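Local coordinates for protein peptide synthetase, module 7 (Actinoplanes teichomyceticus, PDB 4TX3) that probably recruits cytochrome P450 oxygenases to the growing peptide, as a condensation-like domain of the nonribosomal peptide synthetase that builds the teicoplanin heptapeptide, at residues L24-L29 against H142-D147; T206-H211 against L338-E343; A213-E218 against H358-V363; T219-D224 against E396-F401; V265-A270 against A325-A330. One frame throughout, in Å; residues are numbered along the deposited sequence.

Interaction 1: residues L24-L29 against H142-D147; sequences LRAWLL and HRIAAD. With SO4 (sulfate ion), chain F.
Ile144 CD1 lies at the edge of the Trp27 indole, near its plane, and the imidazole of His142 is likewise gripped at its edges, with Ile144 N at one and the sulfate at another. A third flat group, the Arg25 guanidinium, turns one face to Leu29, whose CD1 stands 3.4 Å above the plane. Across the contact the touching is apolar: Ala26 CB rests 4.1 Å from Ile144 CG1, and Trp27 CB lies 4.2 Å from Ile144 CD1. Ile144 gets there with CG1 swung away from its own backbone N (chi1 -158°), which carries CD1 of the ethyl branch to Trp27 CB, while CG1 stays on Ala26 CB. Trp27 NE1 has its partner outside, the carbonyl of Phe74.

The ring of His142 is held at both nitrogens. Ile144 N donates to ND1 at 3.0 Å, nearly in the ring plane, and NE2 gives a 2.9 Å bond to sulfate O1, plus a weak one to O4; together these probably fix the ring's rotation. Arg39, Arg233 and the backbone N of Arg31 complete the grip on the anion, which probably came from the crystallisation liquor. The sequence from His142 to Asp147 corresponds to the HHxxxD part of the HHxxxDG motif of condensation domains, with Arg143 in place of the second histidine and Asp148 at the glycine position; here helix 21-28 packs against that loop.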
# COMPACT_ATOMS: atom_id res chain seq x y z
N LEU B 24 -15.63 12.83 20.99
CA LEU B 24 -16.20 13.52 22.13
C LEU B 24 -15.11 14.17 22.99
O LEU B 24 -15.31 15.26 23.53
CB LEU B 24 -17.04 12.56 22.98
CG LEU B 24 -17.73 13.16 24.21
CD1 LEU B 24 -18.68 14.26 23.79
CD2 LEU B 24 -18.46 12.07 25.00
N ARG B 25 -13.96 13.51 23.12
CA ARG B 25 -12.87 14.12 23.88
C ARG B 25 -12.29 15.30 23.11
O ARG B 25 -12.04 16.35 23.68
CB ARG B 25 -11.77 13.12 24.19
CG ARG B 25 -10.65 13.75 25.02
CD ARG B 25 -9.66 12.73 25.54
NE ARG B 25 -8.40 13.39 25.82
CZ ARG B 25 -8.07 13.88 27.01
NH1 ARG B 25 -8.92 13.77 28.04
NH2 ARG B 25 -6.88 14.47 27.17
N ALA B 26 -12.09 15.11 21.81
CA ALA B 26 -11.66 16.21 20.96
C ALA B 26 -12.63 17.38 21.08
O ALA B 26 -12.21 18.52 21.26
CB ALA B 26 -11.55 15.74 19.50
N TRP B 27 -13.93 17.10 21.00
CA TRP B 27 -14.95 18.13 21.04
C TRP B 27 -14.93 18.89 22.37
O TRP B 27 -14.91 20.12 22.39
CB TRP B 27 -16.33 17.52 20.80
CG TRP B 27 -17.45 18.49 20.51
CD1 TRP B 27 -17.86 18.91 19.29
CD2 TRP B 27 -18.33 19.09 21.46
NE1 TRP B 27 -18.93 19.77 19.41
CE2 TRP B 27 -19.24 19.89 20.73
CE3 TRP B 27 -18.44 19.04 22.85
CZ2 TRP B 27 -20.24 20.63 21.35
CZ3 TRP B 27 -19.43 19.78 23.47
CH2 TRP B 27 -20.32 20.57 22.72
N LEU B 28 -14.91 18.14 23.46
CA LEU B 28 -14.88 18.75 24.79
C LEU B 28 -13.65 19.62 25.04
O LEU B 28 -13.75 20.66 25.67
CB LEU B 28 -14.98 17.67 25.85
CG LEU B 28 -16.38 17.09 25.89
CD1 LEU B 28 -16.38 15.74 26.53
CD2 LEU B 28 -17.29 18.04 26.63
N LEU B 29 -12.50 19.19 24.55
CA LEU B 29 -11.26 19.92 24.82
C LEU B 29 -10.98 20.95 23.75
O LEU B 29 -9.84 21.37 23.56
CB LEU B 29 -10.08 18.96 24.95
CG LEU B 29 -10.21 17.89 26.03
CD1 LEU B 29 -8.88 17.19 26.25
CD2 LEU B 29 -10.77 18.45 27.34
N HIS B 142 -9.05 19.08 11.17
CA HIS B 142 -9.15 18.93 12.61
C HIS B 142 -9.11 17.44 13.03
O HIS B 142 -9.70 16.58 12.37
CB HIS B 142 -10.42 19.58 13.15
CG HIS B 142 -10.39 19.78 14.62
ND1 HIS B 142 -10.62 18.75 15.52
CD2 HIS B 142 -10.12 20.88 15.37
CE1 HIS B 142 -10.51 19.22 16.75
NE2 HIS B 142 -10.20 20.50 16.69
N ARG B 143 -8.43 17.17 14.14
CA ARG B 143 -8.25 15.80 14.63
C ARG B 143 -9.54 15.07 15.02
O ARG B 143 -9.52 13.84 15.21
CB ARG B 143 -7.30 15.77 15.81
CG ARG B 143 -5.87 15.93 15.37
CD ARG B 143 -4.92 15.38 16.39
NE ARG B 143 -4.22 14.20 15.87
CZ ARG B 143 -3.08 14.28 15.20
NH1 ARG B 143 -2.53 15.47 14.96
NH2 ARG B 143 -2.49 13.17 14.77
N ILE B 144 -10.65 15.80 15.12
CA ILE B 144 -11.95 15.16 15.32
C ILE B 144 -12.36 14.37 14.06
O ILE B 144 -13.25 13.51 14.11
CB ILE B 144 -13.05 16.18 15.70
CG1 ILE B 144 -14.22 15.49 16.42
CG2 ILE B 144 -13.53 16.98 14.46
CD1 ILE B 144 -15.33 16.45 16.87
N ALA B 145 -11.69 14.65 12.95
CA ALA B 145 -12.10 14.11 11.66
C ALA B 145 -11.06 13.22 11.00
O ALA B 145 -11.38 12.48 10.08
CB ALA B 145 -12.47 15.25 10.72
N ALA B 146 -9.82 13.30 11.46
CA ALA B 146 -8.74 12.58 10.78
C ALA B 146 -7.59 12.18 11.69
O ALA B 146 -7.15 12.97 12.52
CB ALA B 146 -8.21 13.42 9.62
N ASP B 147 -7.13 10.95 11.53
CA ASP B 147 -5.82 10.53 12.01
C ASP B 147 -4.80 10.75 10.88
O ASP B 147 -5.15 11.22 9.79
CB ASP B 147 -5.82 9.06 12.47
CG ASP B 147 -6.22 8.07 11.36
OD1 ASP B 147 -6.31 8.45 10.17
OD2 ASP B 147 -6.43 6.88 11.68
S SO4 F . -9.09 22.62 19.44
O1 SO4 F . -10.42 22.10 19.11
O2 SO4 F . -8.95 23.96 18.87
O3 SO4 F . -8.95 22.71 20.90
O4 SO4 F . -8.07 21.72 18.89

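Interaction 2: residues T206-H211 against L338-E343; sequences TFWRNH and LDVPFE
Trp208, near the C-terminal end of helix 200-211, faces an irregular loop, and its CA stays 9.1 Å from that of Val340, so the gap is bridged by side chains alone. The indole does the bridging. Its CD1 comes to 4.2 Å from Val340 CG2, with the two side chains sliding past each other in opposite directions and the methyl sitting obliquely to the ring. Farther along, at the six-membered end, Leu338 CD2 lies 4.4 Å from Trp208 CZ2, at the ring edge and near its plane. The Leu338 side chain leaves its backbone pointing away from the helix, and the CD2 branch turns back to meet the tryptophan. One face of the indole carries Phe207 CE2, 3.6 Å above the plane and over its centre. Trp208 has CG on the side opposite its carbonyl carbon (chi1 -74°), which swings the ring off the helix toward the loop. The pyrrole nitrogen is held too, since NE1 donates to the carbonyl of His337, just before the loop segment. Gln204, one turn earlier in the same helix, bonds to Val340 N and Asp339. Around this joint, Leu338 packs on strand 306-313, Trp208 on Ala334 of helix 320-334, and Pro341 on helices 180-191 and 21-28.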
# COMPACT_ATOMS: atom_id res chain seq x y z
N THR B 206 -12.60 -4.41 33.03
CA THR B 206 -11.99 -5.05 34.19
C THR B 206 -10.48 -5.14 34.02
O THR B 206 -9.73 -4.85 34.96
CB THR B 206 -12.60 -6.44 34.40
OG1 THR B 206 -13.96 -6.29 34.79
CG2 THR B 206 -11.83 -7.23 35.46
N PHE B 207 -10.05 -5.51 32.82
CA PHE B 207 -8.62 -5.55 32.53
C PHE B 207 -7.92 -4.22 32.81
O PHE B 207 -6.88 -4.19 33.46
CB PHE B 207 -8.34 -5.93 31.08
CG PHE B 207 -6.89 -5.80 30.73
CD1 PHE B 207 -6.01 -6.80 31.07
CD2 PHE B 207 -6.41 -4.65 30.11
CE1 PHE B 207 -4.67 -6.66 30.79
CE2 PHE B 207 -5.07 -4.51 29.83
CZ PHE B 207 -4.20 -5.52 30.17
N TRP B 208 -8.46 -3.12 32.29
CA TRP B 208 -7.74 -1.86 32.38
C TRP B 208 -7.79 -1.26 33.78
O TRP B 208 -6.79 -0.68 34.22
CB TRP B 208 -8.28 -0.85 31.35
CG TRP B 208 -7.82 -1.19 29.97
CD1 TRP B 208 -8.57 -1.73 28.96
CD2 TRP B 208 -6.48 -1.08 29.46
NE1 TRP B 208 -7.79 -1.94 27.85
CE2 TRP B 208 -6.51 -1.55 28.13
CE3 TRP B 208 -5.28 -0.62 30.00
CZ2 TRP B 208 -5.37 -1.58 27.32
CZ3 TRP B 208 -4.14 -0.65 29.20
CH2 TRP B 208 -4.20 -1.12 27.88
N ARG B 209 -8.92 -1.39 34.46
CA ARG B 209 -9.03 -0.89 35.83
C ARG B 209 -7.99 -1.61 36.69
O ARG B 209 -7.39 -1.01 37.58
CB ARG B 209 -10.43 -1.10 36.41
CG ARG B 209 -11.51 -0.19 35.85
CD ARG B 209 -12.90 -0.62 36.33
NE ARG B 209 -12.93 -0.76 37.78
CZ ARG B 209 -13.30 0.21 38.62
NH1 ARG B 209 -13.71 1.39 38.15
NH2 ARG B 209 -13.29 -0.00 39.93
N ASN B 210 -7.79 -2.89 36.39
CA ASN B 210 -6.83 -3.72 37.09
C ASN B 210 -5.38 -3.40 36.69
O ASN B 210 -4.54 -3.14 37.55
CB ASN B 210 -7.12 -5.21 36.85
CG ASN B 210 -8.35 -5.71 37.62
OD1 ASN B 210 -8.79 -5.09 38.60
ND2 ASN B 210 -8.91 -6.85 37.19
N HIS B 211 -5.11 -3.40 35.39
CA HIS B 211 -3.78 -3.08 34.88
C HIS B 211 -3.32 -1.69 35.35
O HIS B 211 -2.18 -1.52 35.77
CB HIS B 211 -3.77 -3.18 33.35
CG HIS B 211 -2.43 -2.91 32.71
ND1 HIS B 211 -1.43 -3.85 32.67
CD2 HIS B 211 -1.95 -1.82 32.07
CE1 HIS B 211 -0.38 -3.35 32.04
NE2 HIS B 211 -0.68 -2.12 31.66
N LEU B 338 -8.32 -4.02 23.23
CA LEU B 338 -8.26 -2.71 22.56
C LEU B 338 -9.59 -2.18 22.04
O LEU B 338 -9.64 -1.10 21.46
CB LEU B 338 -7.27 -2.77 21.40
CG LEU B 338 -5.82 -3.02 21.80
CD1 LEU B 338 -4.92 -2.84 20.58
CD2 LEU B 338 -5.42 -2.09 22.95
N ASP B 339 -10.67 -2.93 22.24
CA ASP B 339 -12.00 -2.48 21.83
C ASP B 339 -12.51 -1.32 22.70
O ASP B 339 -13.25 -0.46 22.22
CB ASP B 339 -12.99 -3.65 21.87
CG ASP B 339 -12.61 -4.77 20.91
OD1 ASP B 339 -12.91 -4.65 19.70
OD2 ASP B 339 -11.98 -5.77 21.34
N VAL B 340 -12.12 -1.27 23.98
CA VAL B 340 -12.37 -0.07 24.76
C VAL B 340 -11.58 1.07 24.18
O VAL B 340 -10.36 0.96 24.02
CB VAL B 340 -11.94 -0.17 26.24
CG1 VAL B 340 -12.73 0.83 27.05
CG2 VAL B 340 -12.12 -1.51 26.79
N PRO B 341 -12.26 2.18 23.88
CA PRO B 341 -11.48 3.35 23.48
C PRO B 341 -10.65 3.82 24.66
O PRO B 341 -11.10 3.78 25.80
CB PRO B 341 -12.55 4.39 23.11
CG PRO B 341 -13.81 3.63 22.96
CD PRO B 341 -13.70 2.44 23.88
N PHE B 342 -9.42 4.23 24.37
CA PHE B 342 -8.56 4.84 25.37
C PHE B 342 -9.24 5.98 26.13
O PHE B 342 -9.02 6.15 27.33
CB PHE B 342 -7.29 5.36 24.71
CG PHE B 342 -6.53 6.30 25.58
CD1 PHE B 342 -5.72 5.82 26.60
CD2 PHE B 342 -6.63 7.68 25.39
CE1 PHE B 342 -5.02 6.67 27.41
CE2 PHE B 342 -5.93 8.53 26.20
CZ PHE B 342 -5.12 8.03 27.22
N GLU B 343 -10.05 6.77 25.42
CA GLU B 343 -10.61 8.00 25.95
C GLU B 343 -11.68 7.72 27.01
O GLU B 343 -12.12 8.61 27.74
CB GLU B 343 -11.20 8.84 24.81
CG GLU B 343 -10.16 9.37 23.81
CD GLU B 343 -9.64 8.32 22.81
OE1 GLU B 343 -10.21 7.21 22.74
OE2 GLU B 343 -8.66 8.61 22.08

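Interaction 3: residues A213-E218 against H358-V363; sequences AGIDQE and HPVYQV
A classic gamma turn centred on Val360 turns its backbone N and O to two waters that bridge to the loop carrying Ile215 and Gln217, while the CG1 methyl of Val360 touches Ile215. The turn is closed by Tyr361 N bonding to Pro359 O at 2.6 Å. The direct apolar touch is Ile215 CD1 on Val360 CG1, 4.1 Å, where the two side chains pass at a slant. Ile215 places CG1 between its backbone N and carbonyl carbon (chi1 58°), and the extended ethyl branch then carries CD1 across. Farther along, one water donates to Gln217 O at 2.7 Å and accepts from Val360 N at 3.2 Å. A second water is hydrogen-bonded to Asp216 O and more weakly to Val360 O.

Gln362 folds back at chi2 (77°), so that its amide spans its own loop: NE2 donates to His358 O at 2.7 Å and 169°, close to straight, and this fixes the rotation of the amide. OE1 of the same amide lies 3.4 Å from the carbonyl carbon of Glu218 and bonds to Thr219 OG1. Ile215 and Val360 both press on Val283 of strand 281-288. Strand 306-313 flanks them, through Arg311 at Ile215 and Pro309 at Val360, while Pro359 leans on Arg25 of helix 21-28.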
# COMPACT_ATOMS: atom_id res chain seq x y z
N ALA B 213 -4.62 0.26 37.86
CA ALA B 213 -4.96 0.58 39.25
C ALA B 213 -3.81 1.24 40.02
O ALA B 213 -2.77 0.62 40.24
CB ALA B 213 -5.39 -0.67 39.98
N GLY B 214 -4.00 2.50 40.41
CA GLY B 214 -3.05 3.18 41.27
C GLY B 214 -1.86 3.90 40.63
O GLY B 214 -0.84 4.11 41.28
N ILE B 215 -1.98 4.27 39.36
CA ILE B 215 -0.90 5.01 38.71
C ILE B 215 -0.93 6.46 39.15
O ILE B 215 -2.00 6.98 39.44
CB ILE B 215 -1.00 4.95 37.18
CG1 ILE B 215 -2.35 5.51 36.73
CG2 ILE B 215 -0.82 3.52 36.70
CD1 ILE B 215 -2.55 5.51 35.26
N ASP B 216 0.22 7.10 39.22
CA ASP B 216 0.27 8.53 39.55
C ASP B 216 -0.43 9.35 38.47
O ASP B 216 -0.68 8.84 37.38
CB ASP B 216 1.70 8.99 39.71
CG ASP B 216 2.47 8.12 40.67
OD1 ASP B 216 1.97 7.88 41.79
OD2 ASP B 216 3.58 7.67 40.30
N GLN B 217 -0.74 10.61 38.76
CA GLN B 217 -1.48 11.40 37.78
C GLN B 217 -0.52 11.88 36.69
O GLN B 217 -0.93 12.17 35.57
CB GLN B 217 -2.17 12.61 38.43
CG GLN B 217 -1.22 13.70 38.91
CD GLN B 217 -1.93 14.94 39.49
OE1 GLN B 217 -3.10 14.88 39.87
NE2 GLN B 217 -1.20 16.06 39.55
N GLU B 218 0.76 11.92 37.04
CA GLU B 218 1.80 12.49 36.20
C GLU B 218 3.04 11.63 36.21
O GLU B 218 3.25 10.87 37.14
CB GLU B 218 2.17 13.89 36.69
CG GLU B 218 1.74 15.01 35.80
CD GLU B 218 2.36 16.34 36.20
OE1 GLU B 218 3.51 16.35 36.71
OE2 GLU B 218 1.69 17.39 36.01
N HIS B 358 -2.11 15.43 29.63
CA HIS B 358 -2.65 14.22 29.02
C HIS B 358 -2.82 13.14 30.09
O HIS B 358 -1.89 12.85 30.84
CB HIS B 358 -1.73 13.72 27.89
CG HIS B 358 -2.37 12.69 27.01
ND1 HIS B 358 -2.08 11.35 27.11
CD2 HIS B 358 -3.27 12.81 26.01
CE1 HIS B 358 -2.78 10.68 26.22
NE2 HIS B 358 -3.51 11.54 25.54
N PRO B 359 -4.03 12.55 30.17
CA PRO B 359 -4.36 11.52 31.18
C PRO B 359 -3.62 10.19 30.95
O PRO B 359 -3.25 9.90 29.81
CB PRO B 359 -5.86 11.35 31.00
CG PRO B 359 -6.09 11.68 29.56
CD PRO B 359 -5.15 12.79 29.26
N VAL B 360 -3.44 9.40 32.02
CA VAL B 360 -2.79 8.09 31.98
C VAL B 360 -1.31 8.14 31.60
O VAL B 360 -0.48 7.60 32.32
CB VAL B 360 -3.49 7.11 31.01
CG1 VAL B 360 -2.89 5.71 31.14
CG2 VAL B 360 -4.97 7.08 31.25
N TYR B 361 -0.96 8.74 30.46
CA TYR B 361 0.45 8.88 30.12
C TYR B 361 0.79 10.23 29.51
O TYR B 361 -0.04 10.87 28.87
CB TYR B 361 0.93 7.76 29.18
CG TYR B 361 0.33 7.77 27.80
CD1 TYR B 361 -0.89 7.15 27.54
CD2 TYR B 361 1.00 8.37 26.73
CE1 TYR B 361 -1.43 7.15 26.26
CE2 TYR B 361 0.48 8.38 25.46
CZ TYR B 361 -0.74 7.76 25.22
OH TYR B 361 -1.27 7.76 23.95
N GLN B 362 2.04 10.65 29.73
CA GLN B 362 2.52 11.95 29.30
C GLN B 362 3.74 11.79 28.38
O GLN B 362 4.23 12.77 27.78
CB GLN B 362 2.84 12.82 30.51
CG GLN B 362 1.65 13.12 31.43
CD GLN B 362 1.28 11.95 32.32
OE1 GLN B 362 2.14 11.31 32.91
NE2 GLN B 362 -0.02 11.65 32.40
N VAL B 363 4.23 10.55 28.28
CA VAL B 363 5.34 10.22 27.39
C VAL B 363 4.88 9.22 26.33
O VAL B 363 4.34 8.16 26.67
CB VAL B 363 6.53 9.62 28.16
CG1 VAL B 363 7.72 9.37 27.21
CG2 VAL B 363 6.92 10.53 29.31
O HOH W 1 -0.84 9.35 34.64
O HOH W 2 -3.23 11.10 34.75

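Interaction 4: residues T219-D224 against E396-F401; sequences TVLPFD and ELDLAF
A carboxylate oxygen lodges among hydrocarbon here: Asp398 OD2 lies 3.7 Å from Leu221 CD1 and equally 3.7 Å from Phe223 CE1. It approaches the phenyl ring at the edge, near the ring plane, with ring and carboxylate planes 71° apart. Such an approach sets the oxygen against the ring hydrogens, which should be mildly favourable for a negative group. The charge itself is met by Arg227, which forms a salt bridge to OD2, and by a water that donates to OD2 at 2.6 Å and to Thr219 O at 2.9 Å, tying the aspartate to the backbone of the loop after helix 200-211. Several contacts thus converge on this one buried oxygen.

On Leu221, CD1 takes the aspartate, while CD2 reaches Leu399 CD1 end on at 3.9 Å, the two leucines pointing at each other. The backbone before Phe223 is turned: Pro222 is the centre of an inverse gamma turn, closed by Phe223 N to Leu221 O at 2.8 Å. That same Leu221 O stands 3.6 Å above one face of the Phe223 ring, toward its rim. With CG opposite the carbonyl carbon (chi1 -62°), the phenyl is brought back to the aspartate. The loop between helix 200-211 and strand 235-242, bent by the inverse gamma turn at Pro222, packs here against the residues leading into strand 399-407, in the four-stranded sheet of the condensation-type fold.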
# COMPACT_ATOMS: atom_id res chain seq x y z
N THR B 219 3.87 11.79 35.19
CA THR B 219 5.21 11.20 35.16
C THR B 219 6.18 12.28 35.63
O THR B 219 6.04 13.43 35.21
CB THR B 219 5.59 10.70 33.74
OG1 THR B 219 4.58 9.80 33.26
CG2 THR B 219 6.94 9.97 33.74
N VAL B 220 7.14 11.95 36.49
CA VAL B 220 8.16 12.92 36.90
C VAL B 220 9.17 13.14 35.78
O VAL B 220 9.84 12.20 35.36
CB VAL B 220 8.93 12.47 38.16
CG1 VAL B 220 10.11 13.41 38.41
CG2 VAL B 220 8.02 12.47 39.35
N LEU B 221 9.30 14.37 35.30
CA LEU B 221 10.18 14.64 34.16
C LEU B 221 11.01 15.89 34.43
O LEU B 221 10.68 16.67 35.32
CB LEU B 221 9.35 14.77 32.88
CG LEU B 221 8.49 13.57 32.47
CD1 LEU B 221 7.35 14.01 31.57
CD2 LEU B 221 9.30 12.46 31.80
N PRO B 222 12.09 16.11 33.67
CA PRO B 222 12.91 17.28 34.03
C PRO B 222 12.35 18.61 33.50
O PRO B 222 12.91 19.20 32.56
CB PRO B 222 14.26 16.96 33.39
CG PRO B 222 13.90 16.16 32.18
CD PRO B 222 12.72 15.30 32.61
N PHE B 223 11.27 19.08 34.12
CA PHE B 223 10.59 20.30 33.67
C PHE B 223 11.48 21.54 33.81
O PHE B 223 12.34 21.59 34.69
CB PHE B 223 9.29 20.52 34.46
CG PHE B 223 8.27 19.42 34.29
CD1 PHE B 223 7.81 19.06 33.04
CD2 PHE B 223 7.76 18.77 35.40
CE1 PHE B 223 6.86 18.05 32.90
CE2 PHE B 223 6.82 17.75 35.26
CZ PHE B 223 6.37 17.40 34.01
N ASP B 224 11.28 22.53 32.95
CA ASP B 224 11.95 23.82 33.09
C ASP B 224 10.98 24.85 33.68
O ASP B 224 11.41 25.89 34.20
CB ASP B 224 12.51 24.30 31.75
CG ASP B 224 13.74 23.53 31.31
OD1 ASP B 224 14.72 23.45 32.08
OD2 ASP B 224 13.74 22.98 30.20
N GLU B 396 -0.19 17.45 22.83
CA GLU B 396 -0.92 17.33 24.10
C GLU B 396 -0.09 16.60 25.14
O GLU B 396 -0.30 16.75 26.34
CB GLU B 396 -2.24 16.59 23.91
CG GLU B 396 -3.28 17.31 23.10
CD GLU B 396 -4.57 16.51 23.01
OE1 GLU B 396 -4.54 15.40 22.42
OE2 GLU B 396 -5.60 16.97 23.56
N LEU B 397 0.85 15.78 24.67
CA LEU B 397 1.77 15.06 25.52
C LEU B 397 2.90 15.97 26.04
O LEU B 397 3.16 17.04 25.48
CB LEU B 397 2.36 13.88 24.75
CG LEU B 397 1.42 12.75 24.34
CD1 LEU B 397 2.09 11.85 23.33
CD2 LEU B 397 0.99 11.94 25.54
N ASP B 398 3.57 15.53 27.10
CA ASP B 398 4.79 16.20 27.54
C ASP B 398 5.94 15.89 26.59
O ASP B 398 6.63 16.80 26.11
CB ASP B 398 5.12 15.79 28.96
CG ASP B 398 4.05 16.22 29.95
OD1 ASP B 398 2.99 16.71 29.50
OD2 ASP B 398 4.27 16.07 31.17
N LEU B 399 6.13 14.61 26.30
CA LEU B 399 7.17 14.17 25.37
C LEU B 399 6.63 13.12 24.40
O LEU B 399 5.80 12.28 24.77
CB LEU B 399 8.38 13.62 26.12
CG LEU B 399 8.94 14.51 27.23
CD1 LEU B 399 9.84 13.73 28.18
CD2 LEU B 399 9.68 15.68 26.63
N ALA B 400 7.11 13.16 23.16
CA ALA B 400 6.68 12.21 22.14
C ALA B 400 7.84 11.89 21.21
O ALA B 400 8.32 12.76 20.49
CB ALA B 400 5.48 12.76 21.36
N PHE B 401 8.27 10.64 21.23
CA PHE B 401 9.35 10.18 20.38
C PHE B 401 8.77 9.59 19.12
O PHE B 401 7.87 8.74 19.19
CB PHE B 401 10.20 9.13 21.10
CG PHE B 401 11.02 9.67 22.26
CD1 PHE B 401 10.45 9.82 23.51
CD2 PHE B 401 12.35 9.97 22.10
CE1 PHE B 401 11.19 10.29 24.57
CE2 PHE B 401 13.10 10.44 23.16
CZ PHE B 401 12.52 10.59 24.40
O HOH W 3 4.33 14.46 33.16

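Interaction 5: residues V265-A270 against A325-A330; sequences VQAALA and ARVQEA
Val327 of helix 320-334 packs on Gln266 and Ala267 in a helix-helix contact of the condensation-type fold, beside the four-stranded sheet that contains strand 363-369. The segment starts with Val265, which looks to the sheet and lies on Leu365 and Val367. Gln266 comes next and leans toward the other helix. Its CG stands opposite the backbone N (chi1 -178°) and the chain beyond is extended, so the amide is carried out over the valine. There the amide carbon CD comes within 4.0 Å of Val327 CG1, and OE1 is at a like distance from the same methyl, the two side chains crossing at a slant. Ala267 follows, small enough to let the helices approach: its CA is 6.5 Å from that of Val327, the nearest pair between the segments. It also touches Phe320, Val323 and Val324 of helix 320-334. Leu269, farther along, points back to the sheet at Val363. Ala270, one turn on from Gln266, turns toward helix 320-334 but stops short of it and meets Leu314. Val327 thus splits its two methyls between neighbouring residues: CG1 goes to the glutamine amide, and CG2 rests over the backbone of Ala267, 4.1 Å from its CA and 4.3 Å from its CB.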
# COMPACT_ATOMS: atom_id res chain seq x y z
N VAL B 265 12.92 -0.65 22.23
CA VAL B 265 13.10 0.78 22.43
C VAL B 265 12.21 1.24 23.59
O VAL B 265 12.58 2.12 24.38
CB VAL B 265 12.78 1.59 21.14
CG1 VAL B 265 12.87 3.07 21.39
CG2 VAL B 265 13.73 1.17 20.00
N GLN B 266 11.03 0.65 23.70
CA GLN B 266 10.16 0.98 24.82
C GLN B 266 10.82 0.60 26.14
O GLN B 266 10.74 1.34 27.12
CB GLN B 266 8.82 0.29 24.67
CG GLN B 266 7.87 0.64 25.77
CD GLN B 266 6.52 0.03 25.53
OE1 GLN B 266 6.24 -0.45 24.42
NE2 GLN B 266 5.66 0.02 26.56
N ALA B 267 11.50 -0.55 26.15
CA ALA B 267 12.24 -0.97 27.34
C ALA B 267 13.31 0.06 27.69
O ALA B 267 13.34 0.59 28.80
CB ALA B 267 12.87 -2.32 27.12
N ALA B 268 14.17 0.35 26.71
CA ALA B 268 15.28 1.26 26.90
C ALA B 268 14.83 2.64 27.42
O ALA B 268 15.41 3.18 28.36
CB ALA B 268 16.04 1.41 25.58
N LEU B 269 13.79 3.20 26.80
CA LEU B 269 13.23 4.48 27.23
C LEU B 269 12.72 4.42 28.68
O LEU B 269 12.90 5.38 29.45
CB LEU B 269 12.10 4.92 26.30
CG LEU B 269 11.34 6.19 26.70
CD1 LEU B 269 12.22 7.41 26.69
CD2 LEU B 269 10.13 6.40 25.80
N ALA B 270 12.09 3.31 29.05
CA ALA B 270 11.58 3.14 30.40
C ALA B 270 12.76 3.14 31.39
O ALA B 270 12.67 3.71 32.48
CB ALA B 270 10.74 1.86 30.54
N ALA B 325 11.35 -8.35 28.64
CA ALA B 325 10.41 -9.42 28.92
C ALA B 325 9.17 -8.92 29.69
O ALA B 325 8.06 -9.39 29.43
CB ALA B 325 11.11 -10.54 29.70
N ARG B 326 9.36 -7.96 30.61
CA ARG B 326 8.20 -7.35 31.30
C ARG B 326 7.33 -6.52 30.35
O ARG B 326 6.10 -6.55 30.44
CB ARG B 326 8.65 -6.47 32.46
CG ARG B 326 9.17 -7.22 33.65
CD ARG B 326 9.65 -6.29 34.75
NE ARG B 326 10.63 -6.97 35.60
CZ ARG B 326 11.29 -6.39 36.60
NH1 ARG B 326 11.10 -5.11 36.91
NH2 ARG B 326 12.15 -7.12 37.30
N VAL B 327 7.98 -5.77 29.46
CA VAL B 327 7.29 -4.98 28.45
C VAL B 327 6.49 -5.91 27.55
O VAL B 327 5.30 -5.72 27.31
CB VAL B 327 8.28 -4.14 27.60
CG1 VAL B 327 7.65 -3.69 26.27
CG2 VAL B 327 8.79 -2.95 28.41
N GLN B 328 7.17 -6.95 27.07
CA GLN B 328 6.61 -7.85 26.09
C GLN B 328 5.44 -8.61 26.68
O GLN B 328 4.42 -8.83 26.02
CB GLN B 328 7.69 -8.80 25.57
CG GLN B 328 7.19 -9.91 24.67
CD GLN B 328 8.32 -10.80 24.17
OE1 GLN B 328 9.51 -10.51 24.42
NE2 GLN B 328 7.97 -11.88 23.46
N GLU B 329 5.56 -9.01 27.94
CA GLU B 329 4.46 -9.67 28.60
C GLU B 329 3.26 -8.73 28.74
O GLU B 329 2.14 -9.09 28.40
CB GLU B 329 4.88 -10.19 29.96
CG GLU B 329 3.74 -10.82 30.71
CD GLU B 329 4.21 -11.60 31.91
OE1 GLU B 329 4.14 -11.05 33.03
OE2 GLU B 329 4.65 -12.76 31.72
N ALA B 330 3.51 -7.51 29.23
CA ALA B 330 2.46 -6.50 29.39
C ALA B 330 1.77 -6.15 28.07
O ALA B 330 0.55 -6.04 28.02
CB ALA B 330 3.04 -5.24 30.02

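In the fold
From the N terminus, interaction 1 closes first, joining helix 21-28 to the loop after strand 134-142, before any of the others opens. The chain then runs through helix 200-211 and the loop behind it, opening interactions 2, 3 and 4 in turn; they close in the same order, at 338-343, 358-363 and 396-401, so each crosses the other two. Interaction 5 pairs helices 261-278 and 320-334 and nests inside all three loops. Interactions 2 and 3 meet where Phe342 packs on His358, and segment 358-363 also touches both segments of interaction 4. Leu269 brings interaction 5 to Phe401 of interaction 4, while helix 21-28 links interaction 1 to segments 338-343 and 358-363.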